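Local coordinates for protein smoothened (Xenopus laevis, PDB 5KZZ) that probably acts as a G protein-coupled receptor of the Hedgehog pathway that cholesterol activates directly, represented here by its extracellular cysteine-rich domain without sterol, at residues Thr14-Leu19 against Tyr31-Val37; Leu38-Ser42 against Ala74-Pro78; Glu86-Leu92 against Glu122-Glu127; Cys93-Arg97 against Phe112-Thr116. Residue numbers count along the deposited sequence, not the author numbering.

Interaction 1: residues Thr14-Leu19 against Tyr31-Val37; sequences TTCEPL and YALTSTV
Three backbone hydrogen bonds tie the antiparallel strands 17-18 and 33-34 and their flanking residues together. Glu17 and Thr34 form a hydrogen-bonded pair, Glu17 N to Thr34 O at 2.9 Å and Thr34 N to Glu17 O at 2.8 Å, with CA atoms 5.5 Å apart; next to it Pro18 and Leu33 make a non-hydrogen-bonded pair with CA atoms 4.4 Å apart, and Leu19 N donates to Ala32 O at 3.0 Å. Beyond the ladder, Thr14 OG1 and Ser35 OG (both chi1 t) share a hydrogen bond of 2.8 Å, and Ser35 OG accepts from Val37 N at 3.1 Å, an ST turn. A water accepts from Thr36 N at 2.9 Å and donates to Glu17 OE2 at 3.1 Å, while Glu17 OE1 is held by Gln45. This minimal two-stranded ribbon belongs to the N-terminal part of the Frizzled-type cysteine-rich domain, and the disulfide Cys16-Cys80 fastens it to strand 80-81. The glutamate and threonine side chains share one face, where Glu17 CG lies 4.4 Å from Thr34 CG2. Leu19 (chi1 m, chi2 t) buries most: its CD2 reaches Thr34 CB at 3.6 Å and its CD1 Tyr31 CD2 at 4.0 Å. Cys16 CB rests 4.1 Å from Leu33 CB.

Interaction 2: residues Leu38-Ser42 against Ala74-Pro78; sequences LAEDS and AVYMP
Leu38 and Tyr76 bury the most surface here, with Val75 third, where the loop leading to helix 45-55 lies against the C-terminal end of helix 62-76. CA atoms come nearest at Leu38-Val75, 5.6 Å, and Ala39-Tyr76, 5.3 Å. Leu38 (chi1 m, chi2 t) points toward the helix end: its CB lies 3.5 Å from Val75 O, its CD1 3.9 Å from Ala74 O and 4.1 Å from Pro78 CB. A water bridges the backbones, accepting from Leu38 N at 2.9 Å and donating to Val75 O at 2.8 Å. In this Frizzled-type cysteine-rich domain the contact thus joins the loop after strand 33-34 to a helix end, with Met77 the first residue to leave helical geometry. Tyr76 (chi1 m) starts away from the loop, yet its ring end returns to it: Tyr76 OH donates to Asp41 OD2 at 2.6 Å and is also hydrogen-bonded to Trp55 NE1 of helix 45-55. Asp41 (chi1 p) sits in a type I turn from Ala39 to Ser42, closed by Ser42 N to Ala39 O at 3.0 Å, and Asp41 OD1 accepts from Ser42 OG at 2.9 Å. Ala39 CB packs 3.8 Å from Tyr76 CD1; Ser42 OG lies at the ring edge, 3.8 Å from Tyr76 CE1.

Interaction 3: residues Glu86-Leu92 against Glu122-Glu127; sequences ELPSQGL and EGCPNE. With ZN (zinc ion), chain C; ZN (zinc ion), chain D.
Glu86, at the end of strand 84-86, turns toward the C-terminal loop and, though poorly ordered, brings its OE2 3.7 Å from Cys124 CB; its OE1 makes a long, weak ion pair with Lys11. The extended backbone of Leu87 and Pro88 then leads into helix 90-97, with Pro88 packing on helix 62-76. Ser89 (chi1 p) is the N-cap: its OG accepts from Leu92 N at 3.0 Å, lies 3.3 Å from Glu127 CG and hydrogen-bonds a water at 2.8 Å, which in turn donates weakly to Asn126 O at 3.4 Å. Gln90 sets its CB 3.6 Å from Glu122 OE1 but sends its amide away to Phe120 O and Cys115 O. At Gly91 the backbone N donates to Glu127 OE1 at 2.9 Å; a CB here would collide with Glu127 CD. The closest CA pairs are Ser89-Glu127, 5.3 Å, and Gln90-Glu122, 5.1 Å. The opposing loop makes a type I turn from Cys124 to Glu127; in this Frizzled-type cysteine-rich domain Cys124-Cys10 ties it to the N-terminal end. Glu122 bridges two zincs: one is bound by Glu122 OE1 (2.1 Å) and Glu127 OE1 and OE2 (2.0 and 2.4 Å), the other by Glu122 OE2 (1.9 Å), each with three outside ligand atoms. Glu127 OE1 thus serves both metal and helix N-terminus, consistent with zinc steadying the end of this fragment.

Interaction 4: residues Cys93-Arg97 against Phe112-Thr116; sequences CQTTR and FLKCT
A disulfide forms the covalent centre of this contact: Cys93 SG and Cys115 SG are bonded at 2.1 Å with chi3 of -88°, joining helix 90-97 to the residue that ends helix 110-114. Cys93 has chi1 t and Cys115 chi1 m, and their CA atoms lie 5.8 Å apart. Cys115 takes positive phi (47/60) as the C-prime residue of a Schellman motif, in which Thr116 N bonds back to Asp111 O and Cys115 N, weakly, to Phe112 O at 3.2 Å; the CA-to-CB bond of Cys115 points toward helix 90-97. The sulfur of Cys93 also meets the edge of the Phe112 ring, 5.2 Å from its centroid and 77° off the ring normal, with Cys93 SG 3.8 Å from Phe112 CD1. Thr96 CG2 adds a contact of 3.7 Å to Phe112 CZ. Arg97 reaches across to the C-terminal end of helix 110-114: Arg97 NH1 donates to Leu113 O at 3.2 Å, Arg97 CD lies 3.7 Å from Cys115 SG, and that sulfur sits over one face of the guanidinium. This is one of the five disulfides characteristic of the Frizzled-type cysteine-rich domain; here it joins two short helices. Thr96 and Phe112 both pack on Leu71 of helix 62-76, Phe112 also meets Trp109, and Cys93 touches Phe120 in the loop that follows helix 110-114.

Overall arrangement
All four contacts lie in the one cysteine-rich domain. Interactions 1, 2 and 3 follow one another along the chain, while both segments of interaction 4 fall between those of interaction 3. Interactions 1 and 2, with centres 10 Å apart, touch where Tyr31 and Thr34 hydrogen-bond the backbone just after helix 62-76. Interaction 2 in turn packs Leu38 and Val75 against the 86-88 end of interaction 3, about 15 Å away between centres. Interactions 3 and 4 share helix 90-97, joined also by Gln90 to Cys115 O. Interactions 1 and 4, whose centres are about 24 Å apart, lie on opposite sides of the domain centre, with the buried interaction 2 and the partly buried interaction 3 between them in the series of touching contacts.

Interaction 1: residues Thr14-Leu19 against Tyr31-Val37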
loop_
_atom_site.group_PDB
_atom_site.type_symbol
_atom_site.label_atom_id
_atom_site.label_comp_id
_atom_site.label_asym_id
_atom_site.label_seq_id
_atom_site.Cartn_x
_atom_site.Cartn_y
_atom_site.Cartn_z
ATOM N N THR A 14 -11.878 -10.770 -1.881
ATOM C CA THR A 14 -12.377 -9.567 -2.518
ATOM C C THR A 14 -12.626 -9.858 -3.991
ATOM O O THR A 14 -12.256 -10.921 -4.489
ATOM C CB THR A 14 -11.370 -8.384 -2.363
ATOM O OG1 THR A 14 -11.949 -7.164 -2.850
ATOM C CG2 THR A 14 -10.082 -8.677 -3.123
ATOM N N THR A 15 -13.267 -8.930 -4.684
ATOM C CA THR A 15 -13.438 -9.067 -6.116
ATOM C C THR A 15 -12.296 -8.338 -6.812
ATOM O O THR A 15 -12.038 -7.178 -6.517
ATOM C CB THR A 15 -14.800 -8.522 -6.571
ATOM O OG1 THR A 15 -15.837 -9.287 -5.948
ATOM C CG2 THR A 15 -14.944 -8.612 -8.086
ATOM N N CYS A 16 -11.599 -9.024 -7.710
ATOM C CA CYS A 16 -10.503 -8.404 -8.462
ATOM C C CYS A 16 -11.005 -7.606 -9.663
ATOM O O CYS A 16 -11.895 -8.047 -10.392
ATOM C CB CYS A 16 -9.508 -9.463 -8.949
ATOM S SG CYS A 16 -8.725 -10.466 -7.675
ATOM N N GLU A 17 -10.420 -6.438 -9.890
ATOM C CA GLU A 17 -10.742 -5.668 -11.089
ATOM C C GLU A 17 -9.454 -5.257 -11.797
ATOM O O GLU A 17 -8.396 -5.172 -11.166
ATOM C CB GLU A 17 -11.608 -4.450 -10.741
ATOM C CG GLU A 17 -11.016 -3.477 -9.751
ATOM C CD GLU A 17 -12.034 -2.428 -9.308
ATOM O OE1 GLU A 17 -11.899 -1.248 -9.685
ATOM O OE2 GLU A 17 -12.980 -2.792 -8.583
ATOM N N PRO A 18 -9.518 -5.048 -13.119
ATOM C CA PRO A 18 -8.311 -4.621 -13.828
ATOM C C PRO A 18 -7.797 -3.302 -13.294
ATOM O O PRO A 18 -8.599 -2.401 -13.022
ATOM C CB PRO A 18 -8.788 -4.452 -15.275
ATOM C CG PRO A 18 -9.976 -5.291 -15.369
ATOM C CD PRO A 18 -10.659 -5.199 -14.038
ATOM N N LEU A 19 -6.481 -3.184 -13.178
ATOM C CA LEU A 19 -5.860 -1.927 -12.771
ATOM C C LEU A 19 -6.197 -0.818 -13.730
ATOM O O LEU A 19 -6.099 -0.977 -14.943
ATOM C CB LEU A 19 -4.343 -2.062 -12.701
ATOM C CG LEU A 19 -3.789 -2.631 -11.399
ATOM C CD1 LEU A 19 -2.376 -3.170 -11.629
ATOM C CD2 LEU A 19 -3.781 -1.545 -10.342
ATOM N N TYR A 31 1.792 -6.897 -12.067
ATOM C CA TYR A 31 0.510 -7.598 -11.984
ATOM C C TYR A 31 -0.615 -6.770 -12.597
ATOM O O TYR A 31 -0.517 -5.543 -12.680
ATOM C CB TYR A 31 0.178 -7.951 -10.531
ATOM C CG TYR A 31 0.317 -6.807 -9.534
ATOM C CD1 TYR A 31 1.521 -6.593 -8.860
ATOM C CD2 TYR A 31 -0.741 -5.941 -9.267
ATOM C CE1 TYR A 31 1.666 -5.557 -7.938
ATOM C CE2 TYR A 31 -0.603 -4.912 -8.356
ATOM C CZ TYR A 31 0.607 -4.723 -7.684
ATOM O OH TYR A 31 0.768 -3.709 -6.768
ATOM N N ALA A 32 -1.690 -7.449 -12.994
ATOM C CA ALA A 32 -2.738 -6.829 -13.802
ATOM C C ALA A 32 -3.990 -6.405 -13.048
ATOM O O ALA A 32 -4.716 -5.528 -13.526
ATOM C CB ALA A 32 -3.140 -7.773 -14.922
ATOM N N LEU A 33 -4.273 -7.050 -11.915
ATOM C CA LEU A 33 -5.539 -6.849 -11.213
ATOM C C LEU A 33 -5.338 -6.324 -9.802
ATOM O O LEU A 33 -4.287 -6.536 -9.197
ATOM C CB LEU A 33 -6.341 -8.142 -11.130
ATOM C CG LEU A 33 -6.378 -8.997 -12.396
ATOM C CD1 LEU A 33 -7.043 -10.341 -12.147
ATOM C CD2 LEU A 33 -7.090 -8.246 -13.526
ATOM N N THR A 34 -6.370 -5.681 -9.270
ATOM C CA THR A 34 -6.275 -5.029 -7.974
ATOM C C THR A 34 -7.613 -5.044 -7.250
ATOM O O THR A 34 -8.613 -5.560 -7.757
ATOM C CB THR A 34 -5.776 -3.569 -8.142
ATOM O OG1 THR A 34 -5.357 -3.052 -6.878
ATOM C CG2 THR A 34 -6.849 -2.659 -8.733
ATOM N N SER A 35 -7.610 -4.489 -6.046
ATOM C CA SER A 35 -8.829 -4.199 -5.311
ATOM C C SER A 35 -8.565 -2.976 -4.461
ATOM O O SER A 35 -7.422 -2.725 -4.083
ATOM C CB SER A 35 -9.232 -5.378 -4.425
ATOM O OG SER A 35 -10.291 -5.021 -3.550
ATOM N N THR A 36 -9.619 -2.225 -4.160
ATOM C CA THR A 36 -9.511 -1.065 -3.286
ATOM C C THR A 36 -9.823 -1.405 -1.825
ATOM O O THR A 36 -9.880 -0.512 -0.976
ATOM C CB THR A 36 -10.457 0.061 -3.754
ATOM O OG1 THR A 36 -11.813 -0.409 -3.742
ATOM C CG2 THR A 36 -10.106 0.498 -5.160
ATOM N N VAL A 37 -9.996 -2.695 -1.525
ATOM C CA VAL A 37 -10.487 -3.102 -0.212
ATOM C C VAL A 37 -9.533 -2.739 0.948
ATOM O O VAL A 37 -9.987 -2.563 2.082
ATOM C CB VAL A 37 -10.802 -4.629 -0.187
ATOM C CG1 VAL A 37 -9.544 -5.457 -0.320
ATOM C CG2 VAL A 37 -11.558 -5.014 1.082
HETATM O O HOH W 1 -12.027 -2.965 -5.688
#

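Interaction 2: residues Leu38-Ser42 against Ala74-Pro78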
loop_
_atom_site.group_PDB
_atom_site.type_symbol
_atom_site.label_atom_id
_atom_site.label_comp_id
_atom_site.label_asym_id
_atom_site.label_seq_id
_atom_site.Cartn_x
_atom_site.Cartn_y
_atom_site.Cartn_z
ATOM N N LEU A 38 -8.231 -2.594 0.696
ATOM C CA LEU A 38 -7.290 -2.258 1.774
ATOM C C LEU A 38 -7.183 -0.765 2.006
ATOM O O LEU A 38 -6.740 -0.322 3.075
ATOM C CB LEU A 38 -5.900 -2.799 1.469
ATOM C CG LEU A 38 -5.868 -4.286 1.139
ATOM C CD1 LEU A 38 -4.436 -4.726 0.926
ATOM C CD2 LEU A 38 -6.507 -5.102 2.269
ATOM N N ALA A 39 -7.583 0.022 1.008
ATOM C CA ALA A 39 -7.497 1.476 1.112
ATOM C C ALA A 39 -8.772 2.004 1.747
ATOM O O ALA A 39 -9.757 2.293 1.049
ATOM C CB ALA A 39 -7.276 2.098 -0.256
ATOM N N GLU A 40 -8.752 2.139 3.066
ATOM C CA GLU A 40 -9.973 2.446 3.816
ATOM C C GLU A 40 -10.513 3.839 3.540
ATOM O O GLU A 40 -11.672 4.118 3.827
ATOM C CB GLU A 40 -9.721 2.277 5.316
ATOM C CG GLU A 40 -9.423 0.842 5.736
ATOM C CD GLU A 40 -9.231 0.692 7.237
ATOM O OE1 GLU A 40 -9.856 1.460 7.999
ATOM O OE2 GLU A 40 -8.462 -0.203 7.653
ATOM N N ASP A 41 -9.675 4.697 2.973
ATOM C CA ASP A 41 -10.060 6.057 2.618
ATOM C C ASP A 41 -10.532 6.212 1.172
ATOM O O ASP A 41 -10.770 7.332 0.731
ATOM C CB ASP A 41 -8.883 7.011 2.858
ATOM C CG ASP A 41 -7.676 6.691 1.975
ATOM O OD1 ASP A 41 -7.709 5.693 1.221
ATOM O OD2 ASP A 41 -6.673 7.418 2.061
ATOM N N SER A 42 -10.681 5.104 0.450
ATOM C CA SER A 42 -10.932 5.178 -0.990
ATOM C C SER A 42 -12.049 4.251 -1.431
ATOM O O SER A 42 -12.046 3.076 -1.078
ATOM C CB SER A 42 -9.661 4.817 -1.760
ATOM O OG SER A 42 -8.607 5.738 -1.508
ATOM N N ALA A 74 1.361 -1.050 -1.959
ATOM C CA ALA A 74 0.812 -2.285 -1.412
ATOM C C ALA A 74 -0.550 -2.083 -0.747
ATOM O O ALA A 74 -1.321 -3.023 -0.634
ATOM C CB ALA A 74 1.807 -2.906 -0.428
ATOM N N VAL A 75 -0.836 -0.870 -0.275
ATOM C CA VAL A 75 -2.118 -0.547 0.329
ATOM C C VAL A 75 -3.139 -0.093 -0.715
ATOM O O VAL A 75 -4.287 -0.545 -0.712
ATOM C CB VAL A 75 -1.923 0.562 1.395
ATOM C CG1 VAL A 75 -3.253 1.183 1.851
ATOM C CG2 VAL A 75 -1.137 0.014 2.583
ATOM N N TYR A 76 -2.715 0.808 -1.601
ATOM C CA TYR A 76 -3.631 1.484 -2.506
ATOM C C TYR A 76 -3.824 0.758 -3.826
ATOM O O TYR A 76 -4.922 0.806 -4.374
ATOM C CB TYR A 76 -3.147 2.905 -2.790
ATOM C CG TYR A 76 -3.436 3.869 -1.664
ATOM C CD1 TYR A 76 -4.684 4.500 -1.567
ATOM C CD2 TYR A 76 -2.492 4.142 -0.683
ATOM C CE1 TYR A 76 -4.958 5.377 -0.545
ATOM C CE2 TYR A 76 -2.776 5.029 0.357
ATOM C CZ TYR A 76 -4.010 5.656 0.416
ATOM O OH TYR A 76 -4.278 6.541 1.439
ATOM N N MET A 77 -2.772 0.119 -4.340
ATOM C CA MET A 77 -2.842 -0.573 -5.626
ATOM C C MET A 77 -2.314 -1.994 -5.491
ATOM O O MET A 77 -1.430 -2.401 -6.242
ATOM C CB MET A 77 -2.049 0.181 -6.706
ATOM C CG MET A 77 -2.653 1.561 -6.997
ATOM S SD MET A 77 -1.744 2.581 -8.191
ATOM C CE MET A 77 -2.225 1.838 -9.751
ATOM N N PRO A 78 -2.869 -2.766 -4.531
ATOM C CA PRO A 78 -2.331 -4.100 -4.250
ATOM C C PRO A 78 -2.627 -5.094 -5.361
ATOM O O PRO A 78 -3.560 -4.935 -6.149
ATOM C CB PRO A 78 -3.070 -4.499 -2.975
ATOM C CG PRO A 78 -4.411 -3.835 -3.172
ATOM C CD PRO A 78 -4.027 -2.471 -3.662
HETATM O O HOH W 2 -6.746 -1.676 -1.575
#

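Interaction 3: residues Glu86-Leu92 against Glu122-Glu127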
loop_
_atom_site.group_PDB
_atom_site.type_symbol
_atom_site.label_atom_id
_atom_site.label_comp_id
_atom_site.label_asym_id
_atom_site.label_seq_id
_atom_site.Cartn_x
_atom_site.Cartn_y
_atom_site.Cartn_z
ATOM N N GLU A 86 -3.403 -9.545 -1.539
ATOM C CA GLU A 86 -2.307 -9.691 -0.588
ATOM C C GLU A 86 -2.208 -8.429 0.280
ATOM O O GLU A 86 -2.353 -7.327 -0.238
ATOM C CB GLU A 86 -0.995 -9.946 -1.349
ATOM C CG GLU A 86 0.248 -10.182 -0.494
ATOM C CD GLU A 86 -0.021 -10.947 0.794
ATOM O OE1 GLU A 86 -0.665 -12.019 0.746
ATOM O OE2 GLU A 86 0.406 -10.463 1.862
ATOM N N LEU A 87 -1.992 -8.591 1.589
ATOM C CA LEU A 87 -1.840 -7.456 2.516
ATOM C C LEU A 87 -0.387 -6.974 2.601
ATOM O O LEU A 87 0.525 -7.772 2.370
ATOM C CB LEU A 87 -2.331 -7.844 3.917
ATOM C CG LEU A 87 -3.801 -7.556 4.211
ATOM C CD1 LEU A 87 -4.692 -8.358 3.285
ATOM C CD2 LEU A 87 -4.102 -7.878 5.653
ATOM N N PRO A 88 -0.165 -5.678 2.934
ATOM C CA PRO A 88 1.198 -5.186 3.178
ATOM C C PRO A 88 1.786 -5.896 4.388
ATOM O O PRO A 88 1.062 -6.175 5.344
ATOM C CB PRO A 88 1.007 -3.689 3.457
ATOM C CG PRO A 88 -0.414 -3.576 3.942
ATOM C CD PRO A 88 -1.172 -4.625 3.161
ATOM N N SER A 89 3.072 -6.199 4.355
ATOM C CA SER A 89 3.655 -7.035 5.394
ATOM C C SER A 89 4.107 -6.263 6.633
ATOM O O SER A 89 4.409 -5.067 6.576
ATOM C CB SER A 89 4.837 -7.812 4.826
ATOM O OG SER A 89 5.897 -6.933 4.509
ATOM N N GLN A 90 4.179 -6.979 7.760
ATOM C CA GLN A 90 4.742 -6.421 8.972
ATOM C C GLN A 90 6.171 -5.899 8.709
ATOM O O GLN A 90 6.534 -4.809 9.161
ATOM C CB GLN A 90 4.717 -7.484 10.078
ATOM C CG GLN A 90 5.336 -7.056 11.376
ATOM C CD GLN A 90 4.556 -6.006 12.132
ATOM O OE1 GLN A 90 5.116 -5.361 13.016
ATOM N NE2 GLN A 90 3.268 -5.816 11.795
ATOM N N GLY A 91 6.972 -6.661 7.964
ATOM C CA GLY A 91 8.343 -6.277 7.703
ATOM C C GLY A 91 8.433 -4.984 6.927
ATOM O O GLY A 91 9.214 -4.095 7.270
ATOM N N LEU A 92 7.623 -4.862 5.891
ATOM C CA LEU A 92 7.588 -3.620 5.131
ATOM C C LEU A 92 7.183 -2.427 6.001
ATOM O O LEU A 92 7.790 -1.368 5.933
ATOM C CB LEU A 92 6.642 -3.766 3.951
ATOM C CG LEU A 92 6.461 -2.530 3.080
ATOM C CD1 LEU A 92 7.797 -2.071 2.533
ATOM C CD2 LEU A 92 5.519 -2.895 1.939
ATOM N N GLU A 122 2.166 -10.624 9.896
ATOM C CA GLU A 122 3.447 -11.274 9.930
ATOM C C GLU A 122 3.373 -12.621 9.215
ATOM O O GLU A 122 2.317 -13.260 9.192
ATOM C CB GLU A 122 3.878 -11.436 11.379
ATOM C CG GLU A 122 5.127 -12.218 11.562
ATOM C CD GLU A 122 6.393 -11.443 11.224
ATOM O OE1 GLU A 122 6.459 -10.658 10.244
ATOM O OE2 GLU A 122 7.378 -11.670 11.938
ATOM N N GLY A 123 4.478 -13.027 8.598
ATOM C CA GLY A 123 4.582 -14.343 8.000
ATOM C C GLY A 123 4.007 -14.438 6.602
ATOM O O GLY A 123 3.598 -15.519 6.172
ATOM N N CYS A 124 3.999 -13.317 5.884
ATOM C CA CYS A 124 3.438 -13.267 4.538
ATOM C C CYS A 124 4.491 -13.428 3.437
ATOM O O CYS A 124 5.616 -12.955 3.564
ATOM C CB CYS A 124 2.681 -11.959 4.357
ATOM S SG CYS A 124 1.350 -11.801 5.549
ATOM N N PRO A 125 4.117 -14.092 2.335
ATOM C CA PRO A 125 5.083 -14.415 1.278
ATOM C C PRO A 125 5.728 -13.198 0.613
ATOM O O PRO A 125 6.877 -13.305 0.175
ATOM C CB PRO A 125 4.238 -15.192 0.260
ATOM C CG PRO A 125 2.821 -14.808 0.556
ATOM C CD PRO A 125 2.773 -14.610 2.036
ATOM N N ASN A 126 5.020 -12.073 0.535
ATOM C CA ASN A 126 5.546 -10.910 -0.176
ATOM C C ASN A 126 6.361 -9.961 0.687
ATOM O O ASN A 126 6.606 -8.824 0.287
ATOM C CB ASN A 126 4.422 -10.092 -0.814
ATOM C CG ASN A 126 3.486 -9.480 0.216
ATOM O OD1 ASN A 126 3.413 -9.934 1.358
ATOM N ND2 ASN A 126 2.836 -8.385 -0.160
ATOM N N GLU A 127 6.763 -10.399 1.874
ATOM C CA GLU A 127 7.507 -9.512 2.753
ATOM C C GLU A 127 8.918 -9.268 2.223
ATOM O O GLU A 127 9.311 -8.123 1.996
ATOM C CB GLU A 127 7.574 -10.076 4.173
ATOM C CG GLU A 127 8.225 -9.115 5.156
ATOM C CD GLU A 127 8.273 -9.657 6.573
ATOM O OE1 GLU A 127 7.279 -9.498 7.319
ATOM O OE2 GLU A 127 9.311 -10.235 6.948
HETATM ZN ZN ZN C . 8.048 -10.463 8.935
HETATM ZN ZN ZN D . 9.251 -11.590 11.614
HETATM O O HOH W 3 4.875 -6.506 1.979
#

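Interaction 4: residues Cys93-Arg97 against Phe112-Thr116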
loop_
_atom_site.group_PDB
_atom_site.type_symbol
_atom_site.label_atom_id
_atom_site.label_comp_id
_atom_site.label_asym_id
_atom_site.label_seq_id
_atom_site.Cartn_x
_atom_site.Cartn_y
_atom_site.Cartn_z
ATOM N N CYS A 93 6.167 -2.589 6.845
ATOM C CA CYS A 93 5.801 -1.514 7.770
ATOM C C CYS A 93 6.943 -1.134 8.721
ATOM O O CYS A 93 7.237 0.048 8.906
ATOM C CB CYS A 93 4.568 -1.895 8.588
ATOM S SG CYS A 93 4.032 -0.579 9.747
ATOM N N GLN A 94 7.619 -2.126 9.303
ATOM C CA GLN A 94 8.624 -1.797 10.319
ATOM C C GLN A 94 9.817 -1.076 9.706
ATOM O O GLN A 94 10.429 -0.219 10.336
ATOM C CB GLN A 94 9.094 -3.044 11.076
ATOM C CG GLN A 94 8.097 -3.487 12.161
ATOM C CD GLN A 94 8.689 -4.464 13.179
ATOM O OE1 GLN A 94 9.885 -4.415 13.500
ATOM N NE2 GLN A 94 7.849 -5.350 13.695
ATOM N N THR A 95 10.145 -1.411 8.471
ATOM C CA THR A 95 11.266 -0.741 7.837
ATOM C C THR A 95 10.925 0.698 7.511
ATOM O O THR A 95 11.779 1.579 7.621
ATOM C CB THR A 95 11.694 -1.434 6.550
ATOM O OG1 THR A 95 10.683 -1.263 5.549
ATOM C CG2 THR A 95 11.909 -2.892 6.796
ATOM N N THR A 96 9.683 0.937 7.108
ATOM C CA THR A 96 9.263 2.254 6.662
ATOM C C THR A 96 9.147 3.227 7.834
ATOM O O THR A 96 9.341 4.428 7.676
ATOM C CB THR A 96 7.926 2.152 5.902
ATOM O OG1 THR A 96 8.051 1.145 4.888
ATOM C CG2 THR A 96 7.565 3.470 5.254
ATOM N N ARG A 97 8.841 2.684 9.005
ATOM C CA ARG A 97 8.651 3.472 10.218
ATOM C C ARG A 97 9.849 4.325 10.569
ATOM O O ARG A 97 9.692 5.396 11.128
ATOM C CB ARG A 97 8.351 2.562 11.417
ATOM C CG ARG A 97 6.890 2.347 11.704
ATOM C CD ARG A 97 6.675 2.005 13.170
ATOM N NE ARG A 97 7.568 0.948 13.645
ATOM C CZ ARG A 97 7.241 0.065 14.587
ATOM N NH1 ARG A 97 6.035 0.101 15.137
ATOM N NH2 ARG A 97 8.110 -0.865 14.967
ATOM N N PHE A 112 0.008 2.521 10.987
ATOM C CA PHE A 112 1.363 2.615 10.465
ATOM C C PHE A 112 2.380 2.862 11.583
ATOM O O PHE A 112 3.426 2.209 11.644
ATOM C CB PHE A 112 1.395 3.724 9.411
ATOM C CG PHE A 112 2.769 4.056 8.888
ATOM C CD1 PHE A 112 3.678 3.062 8.555
ATOM C CD2 PHE A 112 3.137 5.383 8.689
ATOM C CE1 PHE A 112 4.926 3.387 8.068
ATOM C CE2 PHE A 112 4.385 5.707 8.196
ATOM C CZ PHE A 112 5.278 4.710 7.885
ATOM N N LEU A 113 2.066 3.788 12.482
ATOM C CA LEU A 113 2.972 4.107 13.581
ATOM C C LEU A 113 3.187 2.902 14.509
ATOM O O LEU A 113 4.265 2.723 15.073
ATOM C CB LEU A 113 2.442 5.303 14.385
ATOM C CG LEU A 113 1.741 6.473 13.682
ATOM C CD1 LEU A 113 1.698 7.679 14.616
ATOM C CD2 LEU A 113 2.411 6.861 12.364
ATOM N N LYS A 114 2.159 2.071 14.644
ATOM C CA LYS A 114 2.194 0.911 15.538
ATOM C C LYS A 114 2.553 -0.383 14.787
ATOM O O LYS A 114 2.921 -1.399 15.402
ATOM C CB LYS A 114 0.830 0.791 16.246
ATOM C CG LYS A 114 0.531 -0.530 16.976
ATOM C CD LYS A 114 1.196 -0.616 18.338
ATOM C CE LYS A 114 0.724 -1.845 19.129
ATOM N NZ LYS A 114 -0.465 -1.606 20.011
ATOM N N CYS A 115 2.482 -0.316 13.456
ATOM C CA CYS A 115 2.548 -1.482 12.571
ATOM C C CYS A 115 1.636 -2.584 13.083
ATOM O O CYS A 115 2.084 -3.667 13.397
ATOM C CB CYS A 115 3.987 -1.982 12.429
ATOM S SG CYS A 115 5.036 -0.836 11.519
ATOM N N THR A 116 0.347 -2.291 13.170
ATOM C CA THR A 116 -0.582 -3.266 13.733
ATOM C C THR A 116 -0.608 -4.534 12.895
ATOM O O THR A 116 -0.504 -4.502 11.667
ATOM C CB THR A 116 -1.995 -2.711 13.850
ATOM O OG1 THR A 116 -2.397 -2.189 12.580
ATOM C CG2 THR A 116 -2.039 -1.607 14.866
#